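Local atomic coordinates of aclacinomycin-N/aclacinomycin-A oxidase (Streptomyces galilaeus, PDB entry 2IPI), a protein that oxidises the terminal sugar of aclacinomycins in two successive steps of antibiotic biosynthesis, using oxygen and a bicovalently bound FAD. Residues A75-S86 against V95-M106; V182-R190 against R504-R512. All blocks are in the same frame, centred on the assembly; numbering follows the deposited sequence.

Contact 1 (A75-S86 against V95-M106); sequences AMAAGQRIAVRS and VDDPAVRAVIDM. With FAD (flavin-adenine dinucleotide), chain F.
The carbonyl oxygen of Arg81 takes two backbone donors at once, Arg101 N and Ala102 N, each 3.0 Å from Arg81 O; Arg101 N lies in the carbonyl plane on a lone pair, Ala102 N above it. This fork opens a parallel strand pair, continued by Ala83 N to Ala102 O (2.7 Å) and on to Met106 N and Arg85 O. On one face the side chain of Ile104 lies against Ile82 and Val84, though the exact placing of its CD1 is doubtful. On the other, Val100 CG1 and CG2 both cover Ala83 CB. Arg85 bends at chi3 (-62°), which turns its guanidinium over Val95 CG1 and toward Asp96; the salt bridge from Arg85 NH2 to Asp96 OD2 (2.9 Å) lies in the guanidinium plane but meets the carboxylate from above. At the strand's end the pair helps build the cofactor pocket: Ser86 OG donates to N7A of the FAD adenine (2.7 Å), Ser86 N to phosphate oxygen O2A, and Val84 O accepts from ribose O2B. Strand 82-85 edges a four-stranded mixed sheet, 102-105 sits between it and 58-61, helix 65-78 packs on Ile82 and Ile104, and strand 221-227 on Val84 and Ile104.

Contact 2 (V182-R190 against R504-R512); sequences VVVVDASGR and RWDPRDVFR
Arg508 grips the carbonyl oxygen of Ala187 side-on with two nitrogens, NE at 2.9 Å and NH1 at 3.1 Å from Ala187 O. The oxygen lies in the guanidinium plane, yet NE stands well above the carbonyl plane and NH1 is only tilted from it. A chain bent at chi3 (133°) brings the group there: CG and CD pass close to Asp186 O, and Gly189 CA lies over one guanidinium face. Beside it, Pro507 CG rests against Ala187, 4.1 Å from Ala187 CB. Asp186 to Gly189 form a type I turn, answered across the contact by another from Asp506 to Asp509. The first follows strand 177-185 of the FAD-binding PCMH-type region, the second helix 495-505 in the berberine-like region, so the C-terminal part of the chain folds back onto the cofactor-binding part. Asp506 ties down the chain just after its turn: OD1 accepts from Val510 N and OD2 from Phe511 N, both on the syn side, while Lys502 bridges to OD2. Val184 and Trp505 run side by side, pointing the same way; Val184 CG1, anti to the carbonyl carbon (chi1 -64°) and beside the backbone N, lies 3.9 Å from Trp505 CD1, and CG2 touches the same atom. Val185 reaches the other way, CG1 to Val510 CG2 and CG2 to Phe511 CE1, both 4.3 Å. The backbones are joined through water: one molecule donates to both Val185 O and Trp505 O, 2.7 Å from each, and another links Val185 O to Arg508 N.

How the contacts relate
Contact 1 precedes contact 2 along the chain; their centres are about 14 Å apart, on the same side of the chain's centre. Helix 65-78 connects them: its last turn belongs to 75-86, and Met76 reaches across to the second contact, SD to Val185 CG2 at 3.8 Å and CE to Val510 CG2 at 3.9 Å. Ile82 also packs on Val510. The sheets differ, contact 1 lying in the mixed sheet of strand 82-85 and contact 2 beside the antiparallel sheet that holds strand 177-185. Helix 65-78 thus touches both sheets and the returning C-terminal segment, joining pieces remote in sequence. Contact 1 bonds to the adenine and its ribose; contact 2 makes none of those bonds.

Contact 1 (A75-S86 against V95-M106)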
loop_
_atom_site.group_PDB
_atom_site.type_symbol
_atom_site.label_atom_id
_atom_site.label_comp_id
_atom_site.label_asym_id
_atom_site.label_seq_id
_atom_site.Cartn_x
_atom_site.Cartn_y
_atom_site.Cartn_z
ATOM N N ALA A 75 2.489 7.616 28.209
ATOM C CA ALA A 75 1.840 8.704 27.483
ATOM C C ALA A 75 0.406 8.918 27.935
ATOM O O ALA A 75 -0.118 10.047 27.976
ATOM C CB ALA A 75 1.852 8.440 25.977
ATOM N N MET A 76 -0.284 7.821 28.274
ATOM C CA MET A 76 -1.668 8.040 28.716
ATOM C C MET A 76 -1.654 8.828 30.027
ATOM O O MET A 76 -2.429 9.766 30.202
ATOM C CB MET A 76 -2.418 6.726 28.863
ATOM C CG MET A 76 -2.464 5.899 27.566
ATOM S SD MET A 76 -3.467 4.411 27.731
ATOM C CE MET A 76 -5.051 5.170 28.186
ATOM N N ALA A 77 -0.748 8.463 30.940
ATOM C CA ALA A 77 -0.612 9.173 32.207
ATOM C C ALA A 77 -0.211 10.622 31.996
ATOM O O ALA A 77 -0.387 11.466 32.878
ATOM C CB ALA A 77 0.383 8.459 33.122
ATOM N N ALA A 78 0.337 10.928 30.816
ATOM C CA ALA A 78 0.691 12.320 30.509
ATOM C C ALA A 78 -0.312 12.961 29.563
ATOM O O ALA A 78 -0.218 14.135 29.205
ATOM C CB ALA A 78 2.110 12.358 29.966
ATOM N N GLY A 79 -1.304 12.180 29.149
ATOM C CA GLY A 79 -2.364 12.610 28.250
ATOM C C GLY A 79 -1.805 13.087 26.919
ATOM O O GLY A 79 -2.268 13.969 26.215
ATOM N N GLN A 80 -0.701 12.440 26.557
ATOM C CA GLN A 80 -0.044 12.664 25.274
ATOM C C GLN A 80 -0.731 11.852 24.196
ATOM O O GLN A 80 -0.791 10.624 24.312
ATOM C CB GLN A 80 1.423 12.299 25.473
ATOM C CG GLN A 80 2.153 13.403 26.255
ATOM C CD GLN A 80 3.503 12.936 26.765
ATOM O OE1 GLN A 80 3.819 11.750 26.649
ATOM N NE2 GLN A 80 4.267 13.870 27.312
ATOM N N ARG A 81 -1.267 12.520 23.174
ATOM C CA ARG A 81 -1.929 11.783 22.101
ATOM C C ARG A 81 -0.899 10.958 21.335
ATOM O O ARG A 81 0.092 11.520 20.870
ATOM C CB ARG A 81 -2.658 12.703 21.120
ATOM C CG ARG A 81 -3.158 11.939 19.896
ATOM C CD ARG A 81 -3.389 12.875 18.728
ATOM N NE ARG A 81 -4.240 12.335 17.672
ATOM C CZ ARG A 81 -4.957 13.099 16.846
ATOM N NH1 ARG A 81 -4.928 14.415 16.948
ATOM N NH2 ARG A 81 -5.710 12.555 15.908
ATOM N N ILE A 82 -1.155 9.661 21.219
ATOM C CA ILE A 82 -0.124 8.733 20.740
ATOM C C ILE A 82 -0.111 8.535 19.235
ATOM O O ILE A 82 -1.195 8.524 18.643
ATOM C CB ILE A 82 -0.349 7.369 21.434
ATOM C CG1 ILE A 82 -0.014 7.384 22.927
ATOM C CG2 ILE A 82 0.407 6.252 20.758
ATOM C CD1 ILE A 82 -0.476 6.142 23.656
ATOM N N ALA A 83 1.079 8.321 18.653
ATOM C CA ALA A 83 1.152 7.900 17.257
ATOM C C ALA A 83 2.315 6.898 17.083
ATOM O O ALA A 83 3.291 7.115 17.787
ATOM C CB ALA A 83 1.325 9.063 16.304
ATOM N N VAL A 84 2.136 5.914 16.210
ATOM C CA VAL A 84 3.220 4.966 15.959
ATOM C C VAL A 84 3.839 5.174 14.577
ATOM O O VAL A 84 3.115 5.276 13.596
ATOM C CB VAL A 84 2.778 3.499 16.012
ATOM C CG1 VAL A 84 4.004 2.605 16.171
ATOM C CG2 VAL A 84 1.751 3.311 17.103
ATOM N N ARG A 85 5.167 5.186 14.589
ATOM C CA ARG A 85 5.930 5.196 13.352
ATOM C C ARG A 85 6.707 3.883 13.251
ATOM O O ARG A 85 7.416 3.535 14.191
ATOM C CB ARG A 85 6.861 6.405 13.333
ATOM C CG ARG A 85 8.040 6.284 12.376
ATOM C CD ARG A 85 8.646 7.627 11.998
ATOM N NE ARG A 85 7.701 8.473 11.302
ATOM C CZ ARG A 85 7.414 9.744 11.453
ATOM N NH1 ARG A 85 8.011 10.524 12.340
ATOM N NH2 ARG A 85 6.486 10.276 10.664
ATOM N N SER A 86 6.597 3.177 12.142
ATOM C CA SER A 86 7.457 2.030 11.856
ATOM C C SER A 86 8.388 2.409 10.698
ATOM O O SER A 86 9.602 2.567 10.886
ATOM C CB SER A 86 6.628 0.796 11.519
ATOM O OG SER A 86 5.944 0.299 12.672
ATOM N N VAL A 95 1.091 10.703 11.375
ATOM C CA VAL A 95 1.916 10.560 12.571
ATOM C C VAL A 95 2.505 11.889 13.007
ATOM O O VAL A 95 2.716 12.144 14.197
ATOM C CB VAL A 95 3.028 9.507 12.316
ATOM C CG1 VAL A 95 4.072 9.501 13.426
ATOM C CG2 VAL A 95 2.383 8.143 12.140
ATOM N N ASP A 96 2.775 12.762 12.050
ATOM C CA ASP A 96 3.345 14.079 12.237
ATOM C C ASP A 96 2.301 15.195 12.415
ATOM O O ASP A 96 2.691 16.355 12.285
ATOM C CB ASP A 96 4.205 14.454 11.013
ATOM C CG ASP A 96 5.425 13.570 10.814
ATOM O OD1 ASP A 96 6.289 13.615 11.719
ATOM O OD2 ASP A 96 5.514 12.839 9.804
ATOM N N ASP A 97 1.062 14.855 12.697
ATOM C CA ASP A 97 0.000 15.838 12.961
ATOM C C ASP A 97 0.328 16.646 14.201
ATOM O O ASP A 97 0.859 16.126 15.180
ATOM C CB ASP A 97 -1.352 15.147 13.088
ATOM C CG ASP A 97 -2.522 16.104 13.232
ATOM O OD1 ASP A 97 -2.730 16.713 14.304
ATOM O OD2 ASP A 97 -3.279 16.302 12.260
ATOM N N PRO A 98 0.074 17.953 14.243
ATOM C CA PRO A 98 0.496 18.760 15.390
ATOM C C PRO A 98 -0.189 18.410 16.710
ATOM O O PRO A 98 0.279 18.873 17.764
ATOM C CB PRO A 98 0.088 20.189 15.017
ATOM C CG PRO A 98 -0.092 20.165 13.541
ATOM C CD PRO A 98 -0.601 18.777 13.222
ATOM N N ALA A 99 -1.264 17.650 16.684
ATOM C CA ALA A 99 -1.950 17.247 17.909
ATOM C C ALA A 99 -1.261 16.066 18.584
ATOM O O ALA A 99 -1.551 15.740 19.743
ATOM C CB ALA A 99 -3.399 16.919 17.562
ATOM N N VAL A 100 -0.343 15.428 17.846
ATOM C CA VAL A 100 0.351 14.276 18.411
ATOM C C VAL A 100 1.412 14.763 19.406
ATOM O O VAL A 100 2.197 15.669 19.105
ATOM C CB VAL A 100 1.041 13.354 17.396
ATOM C CG1 VAL A 100 1.805 12.273 18.165
ATOM C CG2 VAL A 100 0.097 12.665 16.432
ATOM N N ARG A 101 1.396 14.158 20.601
ATOM C CA ARG A 101 2.308 14.541 21.676
ATOM C C ARG A 101 3.244 13.392 22.046
ATOM O O ARG A 101 4.294 13.619 22.646
ATOM C CB ARG A 101 1.529 15.030 22.895
ATOM C CG ARG A 101 0.776 16.318 22.553
ATOM C CD ARG A 101 1.768 17.405 22.198
ATOM N NE ARG A 101 1.122 18.712 21.977
ATOM C CZ ARG A 101 1.088 19.168 20.722
ATOM N NH1 ARG A 101 1.638 18.382 19.795
ATOM N NH2 ARG A 101 0.546 20.320 20.388
ATOM N N ALA A 102 2.865 12.191 21.652
ATOM C CA ALA A 102 3.675 11.007 21.873
ATOM C C ALA A 102 3.940 10.215 20.605
ATOM O O ALA A 102 2.996 9.743 19.943
ATOM C CB ALA A 102 2.921 10.160 22.896
ATOM N N VAL A 103 5.201 9.985 20.232
ATOM C CA VAL A 103 5.405 9.135 19.047
ATOM C C VAL A 103 6.248 7.918 19.398
ATOM O O VAL A 103 7.369 8.009 19.905
ATOM C CB VAL A 103 6.060 9.911 17.886
ATOM C CG1 VAL A 103 6.919 11.021 18.451
ATOM C CG2 VAL A 103 6.877 9.013 16.970
ATOM N N ILE A 104 5.684 6.753 19.156
ATOM C CA ILE A 104 6.443 5.529 19.463
ATOM C C ILE A 104 7.014 4.994 18.153
ATOM O O ILE A 104 6.260 4.637 17.249
ATOM C CB ILE A 104 5.585 4.485 20.180
ATOM C CG1 ILE A 104 4.385 3.951 19.411
ATOM C CG2 ILE A 104 5.083 5.059 21.516
ATOM C CD1 ILE A 104 3.135 4.749 19.724
ATOM N N ASP A 105 8.325 4.988 18.096
ATOM C CA ASP A 105 9.123 4.619 16.941
ATOM C C ASP A 105 9.697 3.208 17.095
ATOM O O ASP A 105 10.402 2.910 18.065
ATOM C CB ASP A 105 10.282 5.599 16.748
ATOM C CG ASP A 105 10.895 5.445 15.358
ATOM O OD1 ASP A 105 11.047 6.470 14.674
ATOM O OD2 ASP A 105 11.211 4.313 14.948
ATOM N N MET A 106 9.344 2.356 16.147
ATOM C CA MET A 106 9.603 0.924 16.233
ATOM C C MET A 106 10.793 0.503 15.374
ATOM O O MET A 106 11.020 -0.691 15.214
ATOM C CB MET A 106 8.367 0.140 15.782
ATOM C CG MET A 106 7.055 0.834 16.164
ATOM S SD MET A 106 6.334 0.057 17.624
ATOM C CE MET A 106 6.377 1.408 18.787
HETATM P PA FAD F . 4.194 4.669 8.840
HETATM O O1A FAD F . 4.042 6.053 8.614
HETATM O O2A FAD F . 5.110 4.405 9.948
HETATM O O5B FAD F . 2.803 3.981 9.100
HETATM C C5B FAD F . 1.714 4.182 8.294
HETATM C C4B FAD F . 0.425 3.953 9.079
HETATM O O4B FAD F . 0.546 2.772 9.822
HETATM C C3B FAD F . 0.207 5.054 10.133
HETATM O O3B FAD F . -1.136 5.200 10.418
HETATM C C2B FAD F . 0.903 4.495 11.363
HETATM O O2B FAD F . 0.466 5.016 12.589
HETATM C C1B FAD F . 0.597 3.025 11.181
HETATM N N9A FAD F . 1.518 2.132 11.911
HETATM C C8A FAD F . 2.856 2.128 11.848
HETATM N N7A FAD F . 3.351 1.175 12.624
HETATM C C5A FAD F . 2.316 0.576 13.215
HETATM C C6A FAD F . 2.225 -0.477 14.116
HETATM N N6A FAD F . 3.296 -1.082 14.459
HETATM N N1A FAD F . 1.035 -0.884 14.527
HETATM C C2A FAD F . -0.036 -0.291 14.055
HETATM N N3A FAD F . 0.010 0.701 13.186
HETATM C C4A FAD F . 1.159 1.148 12.778
HETATM N N1 FAD F . 1.771 0.125 -0.652
HETATM C C2 FAD F . 1.382 -1.015 -1.314
HETATM O O2 FAD F . 0.444 -1.625 -1.035
HETATM N N3 FAD F . 2.155 -1.445 -2.357
HETATM C C4 FAD F . 3.300 -0.776 -2.753
HETATM O O4 FAD F . 3.987 -1.251 -3.612
HETATM C C4X FAD F . 3.693 0.371 -2.060
HETATM N N5 FAD F . 4.796 1.088 -2.421
HETATM C C5X FAD F . 5.216 2.162 -1.707
HETATM C C6 FAD F . 6.401 2.822 -2.042
HETATM C C7 FAD F . 6.774 3.934 -1.345
HETATM C C7M FAD F . 8.106 4.520 -1.683
HETATM C C8 FAD F . 6.038 4.366 -0.237
HETATM C C8M FAD F . 6.633 5.393 0.700
HETATM C C9 FAD F . 4.887 3.677 0.072
HETATM C C9A FAD F . 4.431 2.604 -0.651
HETATM N N10 FAD F . 3.258 1.950 -0.326
HETATM C C10 FAD F . 2.914 0.813 -0.995
HETATM C "C1'" FAD F . 2.138 2.656 0.365
HETATM C "C2'" FAD F . 2.145 2.586 1.893
HETATM O "O2'" FAD F . 2.513 3.725 2.598
HETATM C "C3'" FAD F . 2.909 1.411 2.457
HETATM O "O3'" FAD F . 2.452 0.198 1.943
HETATM C "C4'" FAD F . 2.826 1.612 4.001
HETATM O "O4'" FAD F . 1.779 2.379 4.441
HETATM C "C5'" FAD F . 4.024 2.150 4.748
HETATM O "O5'" FAD F . 3.839 2.018 6.118
HETATM P P FAD F . 4.988 2.562 7.025
HETATM O O1P FAD F . 5.181 1.724 8.154
HETATM O O2P FAD F . 6.130 2.695 6.229
HETATM O O3P FAD F . 4.621 4.042 7.445
#

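Contact 2 (V182-R190 against R504-R512)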
loop_
_atom_site.group_PDB
_atom_site.type_symbol
_atom_site.label_atom_id
_atom_site.label_comp_id
_atom_site.label_asym_id
_atom_site.label_seq_id
_atom_site.Cartn_x
_atom_site.Cartn_y
_atom_site.Cartn_z
ATOM N N VAL A 182 -0.035 -7.623 19.439
ATOM C CA VAL A 182 -0.492 -6.242 19.520
ATOM C C VAL A 182 -0.448 -5.695 20.941
ATOM O O VAL A 182 -0.616 -6.453 21.908
ATOM C CB VAL A 182 -1.945 -6.111 19.018
ATOM C CG1 VAL A 182 -2.251 -4.676 18.609
ATOM C CG2 VAL A 182 -2.205 -7.053 17.850
ATOM N N VAL A 183 -0.226 -4.397 21.079
ATOM C CA VAL A 183 -0.440 -3.759 22.381
ATOM C C VAL A 183 -1.734 -2.938 22.258
ATOM O O VAL A 183 -1.827 -2.015 21.446
ATOM C CB VAL A 183 0.736 -2.906 22.851
ATOM C CG1 VAL A 183 0.395 -2.096 24.093
ATOM C CG2 VAL A 183 1.956 -3.781 23.156
ATOM N N VAL A 184 -2.706 -3.319 23.068
ATOM C CA VAL A 184 -4.029 -2.717 23.181
ATOM C C VAL A 184 -4.255 -2.107 24.565
ATOM O O VAL A 184 -3.458 -2.316 25.480
ATOM C CB VAL A 184 -5.084 -3.788 22.895
ATOM C CG1 VAL A 184 -4.968 -4.282 21.449
ATOM C CG2 VAL A 184 -4.957 -4.973 23.837
ATOM N N VAL A 185 -5.307 -1.298 24.720
ATOM C CA VAL A 185 -5.587 -0.642 25.996
ATOM C C VAL A 185 -7.013 -1.001 26.436
ATOM O O VAL A 185 -7.941 -0.973 25.628
ATOM C CB VAL A 185 -5.411 0.882 25.950
ATOM C CG1 VAL A 185 -5.926 1.527 27.236
ATOM C CG2 VAL A 185 -3.951 1.256 25.710
ATOM N N ASP A 186 -7.100 -1.353 27.703
ATOM C CA ASP A 186 -8.226 -1.752 28.490
ATOM C C ASP A 186 -9.322 -0.695 28.600
ATOM O O ASP A 186 -8.977 0.472 28.515
ATOM C CB ASP A 186 -7.771 -2.023 29.947
ATOM C CG ASP A 186 -7.908 -3.512 30.216
ATOM O OD1 ASP A 186 -8.670 -4.151 29.454
ATOM O OD2 ASP A 186 -7.264 -3.997 31.159
ATOM N N ALA A 187 -10.549 -1.134 28.824
ATOM C CA ALA A 187 -11.628 -0.242 29.238
ATOM C C ALA A 187 -11.252 0.457 30.547
ATOM O O ALA A 187 -11.620 1.616 30.748
ATOM C CB ALA A 187 -12.941 -0.993 29.391
ATOM N N SER A 188 -10.531 -0.236 31.401
ATOM C CA SER A 188 -9.994 0.184 32.681
ATOM C C SER A 188 -8.792 1.117 32.577
ATOM O O SER A 188 -8.343 1.673 33.582
ATOM C CB SER A 188 -9.590 -1.064 33.478
ATOM O OG SER A 188 -8.251 -1.438 33.201
ATOM N N GLY A 189 -8.254 1.294 31.372
ATOM C CA GLY A 189 -7.135 2.185 31.138
ATOM C C GLY A 189 -5.777 1.502 31.147
ATOM O O GLY A 189 -4.750 2.161 31.321
ATOM N N ARG A 190 -5.762 0.190 30.953
ATOM C CA ARG A 190 -4.505 -0.545 31.071
ATOM C C ARG A 190 -3.955 -0.938 29.699
ATOM O O ARG A 190 -4.719 -1.514 28.932
ATOM C CB ARG A 190 -4.686 -1.835 31.874
ATOM C CG ARG A 190 -4.148 -1.810 33.281
ATOM C CD ARG A 190 -4.734 -2.882 34.172
ATOM N NE ARG A 190 -6.120 -3.223 33.849
ATOM C CZ ARG A 190 -6.596 -4.459 34.006
ATOM N NH1 ARG A 190 -5.794 -5.416 34.468
ATOM N NH2 ARG A 190 -7.855 -4.740 33.715
ATOM N N ARG A 504 -14.224 -3.085 20.924
ATOM C CA ARG A 504 -13.819 -4.138 21.847
ATOM C C ARG A 504 -12.356 -3.985 22.249
ATOM O O ARG A 504 -12.003 -4.113 23.426
ATOM C CB ARG A 504 -14.052 -5.516 21.224
ATOM N N TRP A 505 -11.489 -3.722 21.268
ATOM C CA TRP A 505 -10.064 -3.732 21.628
ATOM C C TRP A 505 -9.470 -2.356 21.860
ATOM O O TRP A 505 -8.360 -2.267 22.397
ATOM C CB TRP A 505 -9.309 -4.519 20.539
ATOM C CG TRP A 505 -9.145 -5.956 20.938
ATOM C CD1 TRP A 505 -8.176 -6.452 21.775
ATOM C CD2 TRP A 505 -9.947 -7.074 20.543
ATOM N NE1 TRP A 505 -8.332 -7.797 21.916
ATOM C CE2 TRP A 505 -9.409 -8.215 21.170
ATOM C CE3 TRP A 505 -11.062 -7.229 19.721
ATOM C CZ2 TRP A 505 -9.952 -9.487 21.001
ATOM C CZ3 TRP A 505 -11.607 -8.488 19.547
ATOM C CH2 TRP A 505 -11.050 -9.605 20.186
ATOM N N ASP A 506 -10.180 -1.293 21.503
ATOM C CA ASP A 506 -9.812 0.085 21.820
ATOM C C ASP A 506 -11.024 0.884 22.309
ATOM O O ASP A 506 -11.387 1.876 21.677
ATOM C CB ASP A 506 -9.201 0.804 20.616
ATOM C CG ASP A 506 -8.525 2.122 20.916
ATOM O OD1 ASP A 506 -8.072 2.405 22.046
ATOM O OD2 ASP A 506 -8.424 2.940 19.972
ATOM N N PRO A 507 -11.655 0.489 23.409
ATOM C CA PRO A 507 -12.816 1.220 23.931
ATOM C C PRO A 507 -12.563 2.683 24.287
ATOM O O PRO A 507 -13.470 3.497 24.116
ATOM C CB PRO A 507 -13.174 0.482 25.225
ATOM C CG PRO A 507 -12.158 -0.571 25.438
ATOM C CD PRO A 507 -11.330 -0.702 24.202
ATOM N N ARG A 508 -11.414 3.064 24.812
ATOM C CA ARG A 508 -11.027 4.408 25.160
ATOM C C ARG A 508 -10.556 5.223 23.946
ATOM O O ARG A 508 -10.083 6.344 24.175
ATOM C CB ARG A 508 -9.897 4.397 26.188
ATOM C CG ARG A 508 -10.006 3.452 27.368
ATOM C CD ARG A 508 -9.298 4.024 28.598
ATOM N NE ARG A 508 -10.165 3.907 29.770
ATOM C CZ ARG A 508 -10.400 4.864 30.649
ATOM N NH1 ARG A 508 -11.217 4.597 31.665
ATOM N NH2 ARG A 508 -9.838 6.053 30.533
ATOM N N ASP A 509 -10.638 4.721 22.721
ATOM C CA ASP A 509 -10.232 5.492 21.531
ATOM C C ASP A 509 -8.841 6.084 21.694
ATOM O O ASP A 509 -8.571 7.287 21.566
ATOM C CB ASP A 509 -11.240 6.611 21.231
ATOM C CG ASP A 509 -11.154 7.170 19.814
ATOM O OD1 ASP A 509 -10.675 6.477 18.887
ATOM O OD2 ASP A 509 -11.847 8.173 19.495
ATOM N N VAL A 510 -7.874 5.211 22.023
ATOM C CA VAL A 510 -6.528 5.690 22.308
ATOM C C VAL A 510 -5.754 5.887 21.008
ATOM O O VAL A 510 -4.902 6.780 20.938
ATOM C CB VAL A 510 -5.835 4.732 23.288
ATOM C CG1 VAL A 510 -4.368 5.024 23.473
ATOM C CG2 VAL A 510 -6.548 4.866 24.636
ATOM N N PHE A 511 -6.114 5.056 20.036
ATOM C CA PHE A 511 -5.516 5.057 18.704
ATOM C C PHE A 511 -6.474 5.605 17.653
ATOM O O PHE A 511 -7.527 5.071 17.334
ATOM C CB PHE A 511 -5.058 3.635 18.329
ATOM C CG PHE A 511 -4.238 3.060 19.481
ATOM C CD1 PHE A 511 -4.805 2.229 20.416
ATOM C CD2 PHE A 511 -2.895 3.386 19.605
ATOM C CE1 PHE A 511 -4.088 1.698 21.475
ATOM C CE2 PHE A 511 -2.183 2.878 20.664
ATOM C CZ PHE A 511 -2.747 2.054 21.609
ATOM N N ARG A 512 -6.072 6.761 17.123
ATOM C CA ARG A 512 -6.918 7.514 16.226
ATOM C C ARG A 512 -6.078 8.403 15.312
ATOM O O ARG A 512 -4.891 8.584 15.575
ATOM C CB ARG A 512 -7.900 8.374 17.040
HETATM O O HOH W 1 -6.423 -0.786 22.544
HETATM O O HOH W 2 -8.878 1.759 25.152
HETATM O O HOH W 3 -8.324 -3.542 24.759
#